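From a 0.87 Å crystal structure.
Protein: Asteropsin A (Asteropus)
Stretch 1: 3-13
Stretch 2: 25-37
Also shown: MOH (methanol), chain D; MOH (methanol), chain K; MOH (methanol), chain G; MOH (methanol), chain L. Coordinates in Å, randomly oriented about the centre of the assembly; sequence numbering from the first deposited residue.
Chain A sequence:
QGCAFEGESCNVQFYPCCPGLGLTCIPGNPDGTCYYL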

# COMPACT_ATOMS: atom_id res chain seq x y z
N CYS A 3 -7.17 -4.81 1.03
CA CYS A 3 -5.76 -4.42 1.11
C CYS A 3 -5.11 -4.71 -0.26
O CYS A 3 -5.57 -5.59 -1.01
CB CYS A 3 -5.01 -5.02 2.29
SG CYS A 3 -4.82 -6.84 2.30
N ALA A 4 -4.09 -3.93 -0.55
CA ALA A 4 -3.43 -3.93 -1.84
C ALA A 4 -2.11 -4.71 -1.80
O ALA A 4 -1.40 -4.77 -0.81
CB ALA A 4 -3.13 -2.50 -2.27
N PHE A 5 -1.77 -5.27 -2.97
CA PHE A 5 -0.53 -6.03 -3.15
C PHE A 5 0.54 -5.19 -3.83
O PHE A 5 0.37 -4.05 -4.15
CB PHE A 5 -0.85 -7.35 -3.87
CG PHE A 5 -1.76 -8.23 -3.05
CD1 PHE A 5 -1.19 -8.92 -1.99
CD2 PHE A 5 -3.16 -8.28 -3.23
CE1 PHE A 5 -1.97 -9.76 -1.16
CE2 PHE A 5 -3.98 -9.03 -2.48
CZ PHE A 5 -3.34 -9.83 -1.45
N GLU A 6 1.74 -5.79 -4.02
CA GLU A 6 2.87 -5.01 -4.62
C GLU A 6 2.45 -4.47 -5.96
O GLU A 6 1.91 -5.19 -6.82
CB GLU A 6 4.02 -5.95 -4.74
CG GLU A 6 5.30 -5.25 -5.22
CD GLU A 6 6.45 -6.16 -5.28
OE1 GLU A 6 7.54 -5.73 -5.51
OE2 GLU A 6 6.36 -7.31 -4.89
N GLY A 7 2.81 -3.17 -6.20
CA GLY A 7 2.56 -2.57 -7.44
C GLY A 7 1.15 -1.96 -7.63
O GLY A 7 0.86 -1.34 -8.63
N GLU A 8 0.30 -2.30 -6.64
CA GLU A 8 -1.11 -1.84 -6.67
C GLU A 8 -1.25 -0.56 -5.87
O GLU A 8 -0.58 -0.31 -4.87
CB GLU A 8 -1.96 -3.00 -6.09
CG GLU A 8 -3.42 -2.65 -5.92
CD GLU A 8 -4.23 -3.86 -5.48
OE1 GLU A 8 -3.77 -4.98 -5.44
OE2 GLU A 8 -5.49 -3.63 -5.23
N SER A 9 -2.21 0.24 -6.30
CA SER A 9 -2.60 1.45 -5.59
C SER A 9 -3.05 1.18 -4.20
O SER A 9 -3.85 0.23 -3.96
CB SER A 9 -3.81 2.18 -6.36
OG SER A 9 -4.37 3.27 -5.66
N CYS A 10 -2.61 1.99 -3.28
CA CYS A 10 -3.02 1.96 -1.89
C CYS A 10 -3.60 3.31 -1.47
O CYS A 10 -3.27 4.34 -2.05
CB CYS A 10 -1.91 1.47 -0.98
SG CYS A 10 -0.32 2.39 -1.28
N ASN A 11 -4.42 3.25 -0.45
CA ASN A 11 -4.96 4.44 0.20
C ASN A 11 -5.05 4.08 1.67
O ASN A 11 -5.59 3.03 2.03
CB ASN A 11 -6.29 4.86 -0.41
CG ASN A 11 -7.01 5.85 0.44
OD1 ASN A 11 -7.49 5.50 1.50
ND2 ASN A 11 -7.18 7.08 -0.04
N VAL A 12 -4.49 4.93 2.56
CA VAL A 12 -4.37 4.54 3.93
C VAL A 12 -5.74 4.45 4.68
O VAL A 12 -5.83 3.73 5.65
CB VAL A 12 -3.38 5.43 4.73
CG1 VAL A 12 -2.08 5.27 4.16
CG2 VAL A 12 -3.84 6.86 4.77
N GLN A 13 -6.80 5.07 4.17
CA GLN A 13 -8.12 4.92 4.75
C GLN A 13 -8.86 3.65 4.27
O GLN A 13 -9.57 3.03 5.02
CB GLN A 13 -8.97 6.20 4.36
CG GLN A 13 -10.43 6.21 4.88
CD GLN A 13 -10.50 6.31 6.41
OE1 GLN A 13 -9.65 6.85 7.07
NE2 GLN A 13 -11.54 5.70 6.98
C MOH D . -7.24 -8.47 -0.13
O MOH D . -7.90 -7.33 -0.19
C MOH K . -6.76 2.45 -3.58
O MOH K . -6.88 3.24 -5.03
C MOH G . -4.16 1.96 7.94
O MOH G . -3.76 2.53 6.77
C MOH L . -8.08 10.89 -5.09
O MOH L . -7.56 10.02 -4.04
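Stretch 2 25-37: CIPGNPDGTCYYL

In small disulfide-rich proteins, where little hydrophobic core is available, a short antiparallel sheet and its cystines commonly hold the fold together, and Asteropsin A offers a compact example. Residues 31-36 form an extended strand that runs against the shorter strand 9-11, their N-to-C directions 123° apart, so the pairing is antiparallel but strongly crossed. The backbone hydrogen bonds set the register. Cys-10 and Gly-32 form a reciprocal pair, with Cys-10 N donating to Gly-32 O at 2.9 Å and Gly-32 N to Cys-10 O at 2.8 Å. Beyond this pair, Cys-34 N reaches Glu-8 O at 2.9 Å, and Gly-7 N returns a nearly linear bond to Cys-34 O at 2.8 Å. The latter amide belongs to a type II turn from Phe-5 to Glu-8, in which the positive phi of Gly-7 would jam a CB against the preceding carbonyl. Toward the other end, Val-12 N donates to Pro-30 O at 3.0 Å, just after the cis peptide bond that precedes Pro-30.

Between the hydrogen-bonded positions lie the close pairs, Ser-9 with Thr-33 (CA to CA 4.4 Å) and Asn-11 with Asp-31 (CA to CA 4.3 Å), whose side chains share one face of the sheet. There Asn-11 ND2 donates to Asp-31 OD1 at 2.9 Å, adding a side-chain link to the backbone ladder. Alpha hydrogens supplement it: Asp-31 CA lies 3.2 Å from Cys-10 O, and Ser-9 CA 3.3 Å from Gly-32 O. Water also joins the stretches, one molecule bridging Ser-9 OG (2.7 Å) and Gly-32 O (2.8 Å), another donating to Glu-6 OE1 at 2.8 Å and accepting from Tyr-36 N at 3.0 Å.

Cys-10 points to the other face, where its SG is bonded to Cys-25 SG at 2.0 Å with a chi3 of 101°. The disulfide thus ties the short strand to the chain just before the corner at Ile-26, while Ile-26 and Thr-33 exchange backbone hydrogen bonds within stretch 2. Gly-32 fits this crowded side because it has no side chain: an ideal CB would stand only 3.3 Å from Cys-10 SG and would clash with Ile-26 C.

Packing completes the contact. Cys-34 SG, bonded elsewhere in the structure, rests 3.6 Å from both Cys-10 CB and Ala-4 CB. Farther out, Val-12 CG2 meets Pro-30 CB at 3.7 Å, and Gly-7 C lies 3.6 Å from Thr-33 CG2. Altogether the two stretches bury 645 Å², counting both sides.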

# COMPACT_ATOMS: atom_id res chain seq x y z
N CYS A 25 3.29 1.99 1.61
CA CYS A 25 2.41 2.72 0.73
C CYS A 25 3.02 4.11 0.39
O CYS A 25 3.01 4.97 1.25
CB CYS A 25 1.05 2.88 1.35
SG CYS A 25 -0.14 3.72 0.25
N ILE A 26 3.62 4.21 -0.79
CA ILE A 26 4.40 5.40 -1.11
C ILE A 26 3.72 6.21 -2.19
O ILE A 26 3.42 5.70 -3.26
CB ILE A 26 5.84 5.06 -1.59
CG1 ILE A 26 6.58 4.24 -0.51
CG2 ILE A 26 6.59 6.35 -1.90
CD1 ILE A 26 7.97 3.90 -0.91
N PRO A 27 3.46 7.54 -1.97
CA PRO A 27 3.75 8.25 -0.72
C PRO A 27 2.73 8.02 0.38
O PRO A 27 3.04 8.28 1.52
CB PRO A 27 3.72 9.73 -1.22
CG PRO A 27 2.72 9.75 -2.39
CD PRO A 27 3.03 8.42 -3.08
N GLY A 28 1.52 7.57 0.04
CA GLY A 28 0.54 7.29 1.08
C GLY A 28 -0.03 8.51 1.74
O GLY A 28 -0.26 8.53 2.96
N ASN A 29 -0.28 9.58 0.96
CA ASN A 29 -0.68 10.86 1.50
C ASN A 29 -1.99 11.40 1.04
O ASN A 29 -2.13 12.60 0.76
CB ASN A 29 0.47 11.89 1.30
CG ASN A 29 0.85 12.06 -0.16
OD1 ASN A 29 0.22 11.51 -1.10
ND2 ASN A 29 1.90 12.83 -0.36
N PRO A 30 -3.10 10.59 0.98
CA PRO A 30 -3.21 9.22 1.51
C PRO A 30 -2.99 8.14 0.45
O PRO A 30 -2.99 6.95 0.85
CB PRO A 30 -4.69 9.19 1.98
CG PRO A 30 -5.36 10.05 0.98
CD PRO A 30 -4.43 11.19 0.74
N ASP A 31 -2.90 8.51 -0.81
CA ASP A 31 -2.77 7.53 -1.86
C ASP A 31 -1.29 7.21 -2.13
O ASP A 31 -0.39 8.07 -1.92
CB ASP A 31 -3.36 8.05 -3.16
CG ASP A 31 -4.81 8.29 -3.12
OD1 ASP A 31 -5.53 8.01 -2.19
OD2 ASP A 31 -5.24 8.89 -4.20
N GLY A 32 -1.04 6.01 -2.63
CA GLY A 32 0.31 5.60 -2.96
C GLY A 32 0.25 4.39 -3.85
O GLY A 32 -0.80 3.97 -4.35
N THR A 33 1.43 3.75 -3.98
CA THR A 33 1.58 2.45 -4.58
C THR A 33 2.32 1.59 -3.58
O THR A 33 3.25 2.05 -2.93
CB THR A 33 2.28 2.58 -5.93
OG1 THR A 33 1.54 3.41 -6.78
CG2 THR A 33 2.47 1.22 -6.60
N CYS A 34 1.92 0.30 -3.46
CA CYS A 34 2.58 -0.58 -2.54
C CYS A 34 3.93 -1.01 -3.11
O CYS A 34 4.00 -1.60 -4.20
CB CYS A 34 1.76 -1.81 -2.26
SG CYS A 34 0.19 -1.41 -1.39
N TYR A 35 4.98 -0.70 -2.39
CA TYR A 35 6.36 -0.91 -2.78
C TYR A 35 7.03 -1.86 -1.81
O TYR A 35 6.83 -1.75 -0.59
CB TYR A 35 7.08 0.46 -2.80
CG TYR A 35 8.50 0.37 -3.21
CD1 TYR A 35 9.52 0.38 -2.28
CD2 TYR A 35 8.84 0.31 -4.55
CE1 TYR A 35 10.87 0.29 -2.69
CE2 TYR A 35 10.15 0.24 -4.97
CZ TYR A 35 11.17 0.24 -4.05
OH TYR A 35 12.44 0.23 -4.48
N TYR A 36 7.81 -2.82 -2.32
CA TYR A 36 8.48 -3.76 -1.47
C TYR A 36 9.85 -3.25 -0.93
O TYR A 36 10.69 -2.82 -1.67
CB TYR A 36 8.78 -5.08 -2.29
CG TYR A 36 9.54 -6.08 -1.46
CD1 TYR A 36 10.90 -6.16 -1.45
CD2 TYR A 36 8.82 -6.92 -0.60
CE1 TYR A 36 11.59 -7.01 -0.59
CE2 TYR A 36 9.49 -7.80 0.26
CZ TYR A 36 10.90 -7.80 0.28
OH TYR A 36 11.49 -8.65 1.19
N LEU A 37 9.97 -3.38 0.41
CA LEU A 37 11.25 -3.21 1.08
C LEU A 37 11.68 -4.47 1.78
O LEU A 37 12.91 -4.74 1.86
CB LEU A 37 11.29 -2.01 1.94
CG LEU A 37 11.48 -0.64 1.20
CD1 LEU A 37 11.13 0.46 2.08
CD2 LEU A 37 12.90 -0.52 0.60
OXT LEU A 37 10.76 -5.14 2.33
O HOH W 1 8.25 -3.05 -5.23
O HOH W 2 -2.74 5.40 -5.70